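Long-range contacts in beta-fructofuranosidase (Bifidobacterium adolescentis, PDB 6NOB), which probably hydrolyses terminal non-reducing beta-D-fructofuranoside residues, as in sucrose, as a member of glycoside hydrolase family 32: residues A[98-102]-A[464-468]; A[126-130]-A[152-158]; A[189-195]-A[222-228]. One frame throughout, in Å; residues are numbered along the deposited sequence.

Overall arrangement
The three contacts form a chain of neighbours at and beside the five-bladed beta-propeller expected of the catalytic domain in family 32. Contact 2 is the middle link: its centre lies about 14 Å from that of contact 1 and about 14 Å from that of contact 3. Contacts 1 and 3 are separate, with nearest atoms about 17 Å apart. A salt bridge joins segments 98-102 and 126-130, and the end of segment 152-158 runs beside strand 190-193. In sequence, contacts 2 and 3 follow one another between the two halves of contact 1. Contact 1 ties the linker after the N-terminal sheets to the loop entering strand 468-481, which pairs with strand 127-138.

Contact 1. Residues A[98-102]-A[464-468]; sequences SDTDW and QPCLA
The connection leaving the N-terminal strands, after strand 91-92, here meets the loop between strands 448-454 and 468-481. Cys-466 of that loop packs against Trp-102, the last residue of a type I beta turn that starts at Asp-99. It lies over one face of the indole and spans both rings. Its CB stands 3.7 Å from the centroid of the six-membered ring, a CH-pi contact. With CB already there, chi1 of -55° swings SG over the five-membered ring, 3.6 Å from its centroid and only 13° off its normal, which defines a sulfur-aromatic contact. Around the sulfur, roughly level with it and on different sides, lie Asp-99 CB and Asp-101 CB, each 3.7 Å from SG.

One hydrogen bond fixes the backbone of the second loop: Cys-466 N donates to Asp-99 OD1 at 2.7 Å with an N-H...O angle of 156°. The amide approaches from above the carboxylate plane. Asp-99 OD2 is held separately in a salt bridge to Arg-127. Asp-99 is also the centre of an inverse gamma turn, closed by a weak bond from Thr-100 N to Ser-98 O. That same carbonyl oxygen, Ser-98 O, lies 3.2 Å from Pro-465 CB.

Around the pair, Trp-102 NE1 bonds to Gln-110 O in helix 108-112, Asp-101 pairs with Arg-114, and Ala-468 begins strand 468-481.

Contact 2. Residues A[126-130]-A[152-158]; sequences ARWMN and GFGWDNM. With PEG (di(hydroxyethyl)ether), chain G.
Trp-128 lies flat against the Gly-154 to Trp-155 backbone. Over its indole face, Trp-155 CA stands 3.8 Å from the centroid of the five-membered ring, a CH-pi contact. The two tryptophan rings are almost perpendicular, with planes at 85°, but their placement is oblique and Trp-128 NE1 approaches Trp-155 CD1 at 3.7 Å. Phe-153 O meets the Trp-128 edge, 3.2 Å from CE3.

Trp-128 NE1 donates to Asn-130 OD1 at 2.6 Å, a bond that restrains both the indole and the amide. With OD1 so engaged, ND2 faces the PEG: Asn-130 ND2 gives PEG O1 a bond of 2.8 Å at 160°. Trp-155 NE1 supplies a second donor to PEG O1, 3.1 Å away at 167°, with the oxygen in the indole plane. Gln-147 OE1 of strand 141-149 also bonds the PEG. Met-158 SD lies 3.4 Å from PEG O1, its bent chain also bringing CE beside Trp-128.

Residues 128-130 open the WMNDPN motif, whose aspartate is the nucleophile in relatives, so the PEG probably marks part of the substrate pocket. Strand 127-138 bonds through its backbone to Asn-149 and Gln-147 of strand 141-149 and to Asn-469 of strand 468-481, while Trp-155 rests on Val-191 of strand 190-202.

Contact 3. Residues A[189-195]-A[222-228]; sequences RIVGGAF and TRHLETR
His-224 of strand 222-227 packs against Phe-195, which follows the corner after strand 190-193. The axes of these short segments approach to 4.6 Å with N-to-C directions 168° apart, the edge pairing of an antiparallel sheet consistent with a blade of the family's propeller. Val-191 with Glu-226 and Gly-193 with His-224 are hydrogen-bonded pairs, although the bond from Glu-226 N to Val-191 O is weak. The backbone angles of Gly-192 and Gly-193 would jam any CB against the preceding carbonyl oxygen, and at Gly-192 it would also strike His-224 O. Past the corner at Ala-194, Phe-195 N still donates to Thr-222 O at 2.7 Å.

Strand pairing places His-224 CB, and the phenyl swings beneath it, its centroid 3.3 Å from CB. His-224 chi1 (-177°) then sends the imidazole toward Glu-226, its plane 16° from the phenyl's: nearly parallel but displaced, with little of one ring covering the other. Both nitrogens fix its rotation: NE2 donates to Glu-226 OE1 at 2.9 Å, on the carboxylate's anti side, and ND1 is bonded to Glu-236.

Farther along this face, the Val-191 and Arg-228 side chains cross at about a right angle, Val-191 CB sitting under the centre of one guanidinium face. A water links Ile-190 O to Arg-228 NH2, weakly at the arginine, whose main polar partner is Glu-188. The other face carries Ile-190 CG2 against Leu-225 CD1 at 3.8 Å. There too Arg-223, bent at chi2, lays its guanidinium over Ala-194, with NH1 3.5 Å from CB; Glu-252 and Glu-179 O hold its polar end.

Strand 190-202 is outermost in its four-stranded sheet, followed by 216-227 and 235-243. Beyond that edge, Gly-192 and Ala-194 make backbone hydrogen bonds to Met-158, just before strand 159-165.

Contact 1. Residues A[98-102]-A[464-468]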
loop_
_atom_site.group_PDB
_atom_site.type_symbol
_atom_site.label_atom_id
_atom_site.label_comp_id
_atom_site.label_asym_id
_atom_site.label_seq_id
_atom_site.Cartn_x
_atom_site.Cartn_y
_atom_site.Cartn_z
ATOM N N SER A 98 21.496 -5.054 -15.489
ATOM C CA SER A 98 21.023 -3.700 -15.758
ATOM C C SER A 98 21.285 -2.744 -14.601
ATOM O O SER A 98 21.351 -1.529 -14.819
ATOM C CB SER A 98 19.525 -3.718 -16.075
ATOM O OG SER A 98 19.245 -4.513 -17.217
ATOM N N ASP A 99 21.436 -3.259 -13.381
ATOM C CA ASP A 99 21.703 -2.421 -12.212
ATOM C C ASP A 99 23.214 -2.225 -12.065
ATOM O O ASP A 99 23.866 -2.751 -11.162
ATOM C CB ASP A 99 21.089 -3.041 -10.961
ATOM C CG ASP A 99 19.572 -2.992 -10.965
ATOM O OD1 ASP A 99 19.002 -2.040 -11.537
ATOM O OD2 ASP A 99 18.946 -3.905 -10.386
ATOM N N THR A 100 23.770 -1.436 -12.988
ATOM C CA THR A 100 25.216 -1.253 -13.042
ATOM C C THR A 100 25.734 -0.252 -12.018
ATOM O O THR A 100 26.913 -0.316 -11.653
ATOM C CB THR A 100 25.647 -0.812 -14.442
ATOM O OG1 THR A 100 25.014 0.431 -14.768
ATOM C CG2 THR A 100 25.265 -1.863 -15.475
ATOM N N ASP A 101 24.891 0.668 -11.546
ATOM C CA ASP A 101 25.318 1.617 -10.525
ATOM C C ASP A 101 25.506 0.972 -9.158
ATOM O O ASP A 101 25.981 1.645 -8.239
ATOM C CB ASP A 101 24.312 2.766 -10.416
ATOM C CG ASP A 101 24.491 3.805 -11.504
ATOM O OD1 ASP A 101 25.314 3.577 -12.417
ATOM O OD2 ASP A 101 23.811 4.853 -11.444
ATOM N N TRP A 102 25.147 -0.305 -8.999
ATOM C CA TRP A 102 25.327 -1.007 -7.741
ATOM C C TRP A 102 26.394 -2.086 -7.873
ATOM O O TRP A 102 26.475 -2.752 -8.911
ATOM C CB TRP A 102 24.025 -1.668 -7.275
ATOM C CG TRP A 102 22.988 -0.726 -6.758
ATOM C CD1 TRP A 102 23.176 0.556 -6.327
ATOM C CD2 TRP A 102 21.590 -0.996 -6.616
ATOM N NE1 TRP A 102 21.980 1.100 -5.927
ATOM C CE2 TRP A 102 20.990 0.167 -6.092
ATOM C CE3 TRP A 102 20.786 -2.111 -6.878
ATOM C CZ2 TRP A 102 19.624 0.248 -5.828
ATOM C CZ3 TRP A 102 19.433 -2.029 -6.615
ATOM C CH2 TRP A 102 18.864 -0.857 -6.095
ATOM N N GLN A 464 14.016 3.095 -14.573
ATOM C CA GLN A 464 15.464 3.214 -14.661
ATOM C C GLN A 464 16.080 2.204 -13.704
ATOM O O GLN A 464 15.402 1.721 -12.788
ATOM C CB GLN A 464 15.927 4.643 -14.334
ATOM C CG GLN A 464 15.272 5.249 -13.110
ATOM C CD GLN A 464 15.417 6.756 -13.066
ATOM O OE1 GLN A 464 14.510 7.467 -12.633
ATOM N NE2 GLN A 464 16.559 7.253 -13.522
ATOM N N PRO A 465 17.345 1.842 -13.904
ATOM C CA PRO A 465 17.973 0.852 -13.023
ATOM C C PRO A 465 18.133 1.372 -11.602
ATOM O O PRO A 465 18.032 2.571 -11.328
ATOM C CB PRO A 465 19.338 0.608 -13.676
ATOM C CG PRO A 465 19.174 1.044 -15.090
ATOM C CD PRO A 465 18.209 2.186 -15.044
ATOM N N CYS A 466 18.382 0.430 -10.688
ATOM C CA CYS A 466 18.689 0.743 -9.293
ATOM C C CYS A 466 17.604 1.612 -8.664
ATOM O O CYS A 466 17.884 2.576 -7.948
ATOM C CB CYS A 466 20.059 1.414 -9.174
ATOM S SG CYS A 466 21.424 0.474 -9.897
ATOM N N LEU A 467 16.347 1.270 -8.941
ATOM C CA LEU A 467 15.216 2.050 -8.465
ATOM C C LEU A 467 14.036 1.126 -8.211
ATOM O O LEU A 467 13.910 0.067 -8.831
ATOM C CB LEU A 467 14.812 3.131 -9.474
ATOM C CG LEU A 467 14.046 4.328 -8.915
ATOM C CD1 LEU A 467 14.996 5.245 -8.171
ATOM C CD2 LEU A 467 13.313 5.079 -10.015
ATOM N N ALA A 468 13.166 1.541 -7.297
ATOM C CA ALA A 468 11.919 0.845 -7.032
ATOM C C ALA A 468 10.747 1.668 -7.550
ATOM O O ALA A 468 10.825 2.895 -7.656
ATOM C CB ALA A 468 11.743 0.571 -5.536
#

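Contact 2. Residues A[126-130]-A[152-158]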
loop_
_atom_site.group_PDB
_atom_site.type_symbol
_atom_site.label_atom_id
_atom_site.label_comp_id
_atom_site.label_asym_id
_atom_site.label_seq_id
_atom_site.Cartn_x
_atom_site.Cartn_y
_atom_site.Cartn_z
ATOM N N ALA A 126 14.392 -2.687 -4.841
ATOM C CA ALA A 126 14.183 -2.299 -6.228
ATOM C C ALA A 126 12.911 -2.986 -6.711
ATOM O O ALA A 126 12.189 -3.609 -5.924
ATOM C CB ALA A 126 15.401 -2.662 -7.084
ATOM N N ARG A 127 12.644 -2.882 -8.015
ATOM C CA ARG A 127 11.500 -3.520 -8.663
ATOM C C ARG A 127 10.176 -2.938 -8.168
ATOM O O ARG A 127 10.143 -1.816 -7.654
ATOM C CB ARG A 127 11.544 -5.040 -8.463
ATOM C CG ARG A 127 12.921 -5.673 -8.701
ATOM C CD ARG A 127 13.351 -5.622 -10.167
ATOM N NE ARG A 127 14.088 -4.404 -10.499
ATOM C CZ ARG A 127 15.395 -4.245 -10.315
ATOM N NH1 ARG A 127 16.119 -5.224 -9.790
ATOM N NH2 ARG A 127 15.982 -3.103 -10.650
ATOM N N TRP A 128 9.084 -3.687 -8.319
ATOM C CA TRP A 128 7.730 -3.164 -8.165
ATOM C C TRP A 128 7.100 -3.606 -6.850
ATOM O O TRP A 128 7.268 -4.752 -6.422
ATOM C CB TRP A 128 6.840 -3.615 -9.328
ATOM C CG TRP A 128 5.363 -3.419 -9.098
ATOM C CD1 TRP A 128 4.523 -4.235 -8.389
ATOM C CD2 TRP A 128 4.548 -2.351 -9.603
ATOM N NE1 TRP A 128 3.245 -3.732 -8.409
ATOM C CE2 TRP A 128 3.231 -2.580 -9.149
ATOM C CE3 TRP A 128 4.803 -1.223 -10.389
ATOM C CZ2 TRP A 128 2.176 -1.722 -9.457
ATOM C CZ3 TRP A 128 3.752 -0.373 -10.694
ATOM C CH2 TRP A 128 2.455 -0.629 -10.229
ATOM N N MET A 129 6.336 -2.696 -6.241
ATOM C CA MET A 129 5.553 -2.984 -5.046
ATOM C C MET A 129 4.242 -2.208 -5.102
ATOM O O MET A 129 4.232 -1.044 -5.515
ATOM C CB MET A 129 6.326 -2.606 -3.775
ATOM C CG MET A 129 5.475 -2.584 -2.510
ATOM S SD MET A 129 6.353 -1.989 -1.050
ATOM C CE MET A 129 6.349 -0.224 -1.338
ATOM N N ASN A 130 3.136 -2.846 -4.693
ATOM C CA ASN A 130 1.923 -2.069 -4.438
ATOM C C ASN A 130 1.337 -2.328 -3.045
ATOM O O ASN A 130 1.944 -1.926 -2.046
ATOM C CB ASN A 130 0.866 -2.275 -5.544
ATOM C CG ASN A 130 0.701 -3.717 -5.983
ATOM O OD1 ASN A 130 1.625 -4.332 -6.508
ATOM N ND2 ASN A 130 -0.511 -4.242 -5.829
ATOM N N GLY A 152 10.570 -6.868 -12.458
ATOM C CA GLY A 152 10.498 -5.712 -13.328
ATOM C C GLY A 152 10.019 -4.476 -12.601
ATOM O O GLY A 152 9.817 -4.479 -11.386
ATOM N N PHE A 153 9.835 -3.410 -13.382
ATOM C CA PHE A 153 9.443 -2.106 -12.866
ATOM C C PHE A 153 7.935 -1.901 -12.831
ATOM O O PHE A 153 7.464 -0.982 -12.154
ATOM C CB PHE A 153 10.087 -1.001 -13.713
ATOM C CG PHE A 153 10.176 0.331 -13.020
ATOM C CD1 PHE A 153 11.119 0.553 -12.026
ATOM C CD2 PHE A 153 9.325 1.366 -13.374
ATOM C CE1 PHE A 153 11.205 1.782 -11.394
ATOM C CE2 PHE A 153 9.405 2.595 -12.746
ATOM C CZ PHE A 153 10.347 2.804 -11.754
ATOM N N GLY A 154 7.164 -2.723 -13.547
ATOM C CA GLY A 154 5.727 -2.639 -13.547
ATOM C C GLY A 154 5.082 -3.791 -12.788
ATOM O O GLY A 154 5.744 -4.656 -12.220
ATOM N N TRP A 155 3.753 -3.779 -12.791
ATOM C CA TRP A 155 2.999 -4.853 -12.161
ATOM C C TRP A 155 3.177 -6.149 -12.945
ATOM O O TRP A 155 3.294 -6.140 -14.174
ATOM C CB TRP A 155 1.518 -4.478 -12.069
ATOM C CG TRP A 155 0.699 -5.472 -11.301
ATOM C CD1 TRP A 155 0.362 -5.415 -9.977
ATOM C CD2 TRP A 155 0.113 -6.675 -11.812
ATOM N NE1 TRP A 155 -0.394 -6.511 -9.633
ATOM C CE2 TRP A 155 -0.560 -7.299 -10.743
ATOM C CE3 TRP A 155 0.092 -7.285 -13.071
ATOM C CZ2 TRP A 155 -1.245 -8.502 -10.895
ATOM C CZ3 TRP A 155 -0.584 -8.481 -13.218
ATOM C CH2 TRP A 155 -1.243 -9.076 -12.137
ATOM N N ASP A 156 3.210 -7.268 -12.228
ATOM C CA ASP A 156 3.321 -8.589 -12.840
ATOM C C ASP A 156 2.785 -9.612 -11.845
ATOM O O ASP A 156 2.142 -9.252 -10.853
ATOM C CB ASP A 156 4.766 -8.884 -13.259
ATOM C CG ASP A 156 4.855 -9.811 -14.457
ATOM O OD1 ASP A 156 3.884 -10.552 -14.719
ATOM O OD2 ASP A 156 5.904 -9.798 -15.134
ATOM N N ASN A 157 3.051 -10.893 -12.111
ATOM C CA ASN A 157 2.568 -11.967 -11.249
ATOM C C ASN A 157 2.982 -11.718 -9.803
ATOM O O ASN A 157 4.156 -11.475 -9.508
ATOM C CB ASN A 157 3.103 -13.313 -11.738
ATOM C CG ASN A 157 2.464 -13.754 -13.046
ATOM O OD1 ASN A 157 1.242 -13.706 -13.204
ATOM N ND2 ASN A 157 3.291 -14.189 -13.993
ATOM N N MET A 158 2.005 -11.783 -8.905
ATOM C CA MET A 158 2.117 -11.144 -7.603
ATOM C C MET A 158 2.751 -12.064 -6.566
ATOM O O MET A 158 2.332 -13.214 -6.399
ATOM C CB MET A 158 0.739 -10.680 -7.131
ATOM C CG MET A 158 0.391 -9.282 -7.609
ATOM S SD MET A 158 1.450 -8.041 -6.838
ATOM C CE MET A 158 2.573 -7.613 -8.163
HETATM C C1 PEG G . -2.979 -6.842 -7.213
HETATM O O1 PEG G . -1.648 -6.648 -6.827
HETATM C C2 PEG G . -3.825 -6.987 -5.951
HETATM O O2 PEG G . -4.972 -6.199 -6.091
HETATM C C3 PEG G . -4.713 -4.824 -6.103
HETATM C C4 PEG G . -5.900 -4.106 -5.462
HETATM O O4 PEG G . -6.679 -5.055 -4.786
#

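Contact 3. Residues A[189-195]-A[222-228]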
loop_
_atom_site.group_PDB
_atom_site.type_symbol
_atom_site.label_atom_id
_atom_site.label_comp_id
_atom_site.label_asym_id
_atom_site.label_seq_id
_atom_site.Cartn_x
_atom_site.Cartn_y
_atom_site.Cartn_z
ATOM N N ARG A 189 -0.155 -18.093 -20.943
ATOM C CA ARG A 189 -1.494 -17.613 -21.260
ATOM C C ARG A 189 -2.207 -17.029 -20.049
ATOM O O ARG A 189 -3.222 -16.343 -20.214
ATOM C CB ARG A 189 -2.336 -18.746 -21.845
ATOM C CG ARG A 189 -1.789 -19.358 -23.131
ATOM C CD ARG A 189 -2.536 -20.642 -23.461
ATOM N NE ARG A 189 -2.392 -21.624 -22.389
ATOM C CZ ARG A 189 -3.135 -22.719 -22.263
ATOM N NH1 ARG A 189 -4.092 -22.986 -23.141
ATOM N NH2 ARG A 189 -2.920 -23.551 -21.252
ATOM N N ILE A 190 -1.708 -17.279 -18.841
ATOM C CA ILE A 190 -2.409 -16.879 -17.632
ATOM C C ILE A 190 -1.572 -15.859 -16.868
ATOM O O ILE A 190 -0.357 -15.742 -17.054
ATOM C CB ILE A 190 -2.759 -18.083 -16.735
ATOM C CG1 ILE A 190 -1.533 -18.970 -16.513
ATOM C CG2 ILE A 190 -3.877 -18.897 -17.362
ATOM C CD1 ILE A 190 -1.799 -20.165 -15.622
ATOM N N VAL A 191 -2.255 -15.113 -15.999
ATOM C CA VAL A 191 -1.639 -14.091 -15.161
ATOM C C VAL A 191 -2.385 -14.073 -13.832
ATOM O O VAL A 191 -3.578 -14.381 -13.768
ATOM C CB VAL A 191 -1.660 -12.705 -15.855
ATOM C CG1 VAL A 191 -3.091 -12.203 -16.025
ATOM C CG2 VAL A 191 -0.815 -11.694 -15.087
ATOM N N GLY A 192 -1.669 -13.733 -12.761
ATOM C CA GLY A 192 -2.273 -13.651 -11.443
ATOM C C GLY A 192 -1.265 -13.624 -10.311
ATOM O O GLY A 192 -0.322 -12.829 -10.338
ATOM N N GLY A 193 -1.459 -14.475 -9.297
ATOM C CA GLY A 193 -0.500 -14.627 -8.226
ATOM C C GLY A 193 -1.157 -14.502 -6.866
ATOM O O GLY A 193 -2.377 -14.643 -6.722
ATOM N N ALA A 194 -0.333 -14.237 -5.856
ATOM C CA ALA A 194 -0.801 -14.071 -4.481
ATOM C C ALA A 194 -1.213 -12.617 -4.288
ATOM O O ALA A 194 -0.379 -11.758 -3.994
ATOM C CB ALA A 194 0.284 -14.480 -3.491
ATOM N N PHE A 195 -2.503 -12.337 -4.451
ATOM C CA PHE A 195 -3.014 -10.977 -4.344
ATOM C C PHE A 195 -3.126 -10.573 -2.872
ATOM O O PHE A 195 -2.683 -11.284 -1.964
ATOM C CB PHE A 195 -4.344 -10.847 -5.081
ATOM C CG PHE A 195 -4.198 -10.586 -6.557
ATOM C CD1 PHE A 195 -3.030 -10.924 -7.224
ATOM C CD2 PHE A 195 -5.222 -9.989 -7.272
ATOM C CE1 PHE A 195 -2.893 -10.685 -8.578
ATOM C CE2 PHE A 195 -5.089 -9.741 -8.625
ATOM C CZ PHE A 195 -3.924 -10.092 -9.281
ATOM N N THR A 222 -6.138 -13.257 -1.318
ATOM C CA THR A 222 -6.764 -13.596 -2.587
ATOM C C THR A 222 -5.749 -14.268 -3.500
ATOM O O THR A 222 -4.620 -13.787 -3.641
ATOM C CB THR A 222 -7.326 -12.350 -3.275
ATOM O OG1 THR A 222 -8.405 -11.823 -2.499
ATOM C CG2 THR A 222 -7.825 -12.687 -4.679
ATOM N N ARG A 223 -6.151 -15.380 -4.104
ATOM C CA ARG A 223 -5.428 -15.970 -5.221
ATOM C C ARG A 223 -6.139 -15.573 -6.507
ATOM O O ARG A 223 -7.367 -15.672 -6.595
ATOM C CB ARG A 223 -5.353 -17.493 -5.102
ATOM C CG ARG A 223 -4.296 -17.990 -4.130
ATOM C CD ARG A 223 -2.906 -17.884 -4.731
ATOM N NE ARG A 223 -1.866 -18.160 -3.746
ATOM C CZ ARG A 223 -0.565 -18.004 -3.971
ATOM N NH1 ARG A 223 -0.145 -17.574 -5.152
ATOM N NH2 ARG A 223 0.313 -18.276 -3.014
ATOM N N HIS A 224 -5.370 -15.111 -7.488
ATOM C CA HIS A 224 -5.904 -14.613 -8.747
ATOM C C HIS A 224 -5.403 -15.487 -9.887
ATOM O O HIS A 224 -4.205 -15.777 -9.972
ATOM C CB HIS A 224 -5.494 -13.155 -8.970
ATOM C CG HIS A 224 -6.063 -12.540 -10.213
ATOM N ND1 HIS A 224 -7.147 -11.689 -10.193
ATOM C CD2 HIS A 224 -5.683 -12.634 -11.510
ATOM C CE1 HIS A 224 -7.417 -11.293 -11.424
ATOM N NE2 HIS A 224 -6.544 -11.853 -12.242
ATOM N N LEU A 225 -6.326 -15.910 -10.748
ATOM C CA LEU A 225 -6.003 -16.663 -11.953
ATOM C C LEU A 225 -6.824 -16.092 -13.097
ATOM O O LEU A 225 -8.053 -16.021 -13.000
ATOM C CB LEU A 225 -6.294 -18.155 -11.775
ATOM C CG LEU A 225 -6.337 -18.986 -13.055
ATOM C CD1 LEU A 225 -4.958 -19.060 -13.699
ATOM C CD2 LEU A 225 -6.878 -20.376 -12.763
ATOM N N GLU A 226 -6.152 -15.689 -14.173
ATOM C CA GLU A 226 -6.824 -15.019 -15.278
ATOM C C GLU A 226 -6.151 -15.381 -16.593
ATOM O O GLU A 226 -4.923 -15.326 -16.700
ATOM C CB GLU A 226 -6.810 -13.500 -15.084
ATOM C CG GLU A 226 -7.275 -12.715 -16.300
ATOM C CD GLU A 226 -7.277 -11.218 -16.062
ATOM O OE1 GLU A 226 -6.859 -10.790 -14.965
ATOM O OE2 GLU A 226 -7.693 -10.469 -16.973
ATOM N N THR A 227 -6.960 -15.744 -17.585
ATOM C CA THR A 227 -6.473 -15.932 -18.944
ATOM C C THR A 227 -6.299 -14.564 -19.594
ATOM O O THR A 227 -7.274 -13.821 -19.744
ATOM C CB THR A 227 -7.452 -16.792 -19.742
ATOM O OG1 THR A 227 -7.713 -18.007 -19.026
ATOM C CG2 THR A 227 -6.887 -17.123 -21.119
ATOM N N ARG A 228 -5.061 -14.232 -19.966
ATOM C CA ARG A 228 -4.757 -12.927 -20.548
ATOM C C ARG A 228 -5.681 -12.622 -21.720
ATOM O O ARG A 228 -5.804 -13.418 -22.656
ATOM C CB ARG A 228 -3.299 -12.879 -21.011
ATOM C CG ARG A 228 -2.267 -12.953 -19.898
ATOM C CD ARG A 228 -0.855 -12.826 -20.462
ATOM N NE ARG A 228 0.150 -13.386 -19.561
ATOM C CZ ARG A 228 0.801 -12.682 -18.640
ATOM N NH1 ARG A 228 0.558 -11.387 -18.496
ATOM N NH2 ARG A 228 1.699 -13.273 -17.862
HETATM O O HOH W 1 -4.091 -15.665 -22.977
HETATM O O HOH W 2 2.252 -15.653 -16.352
#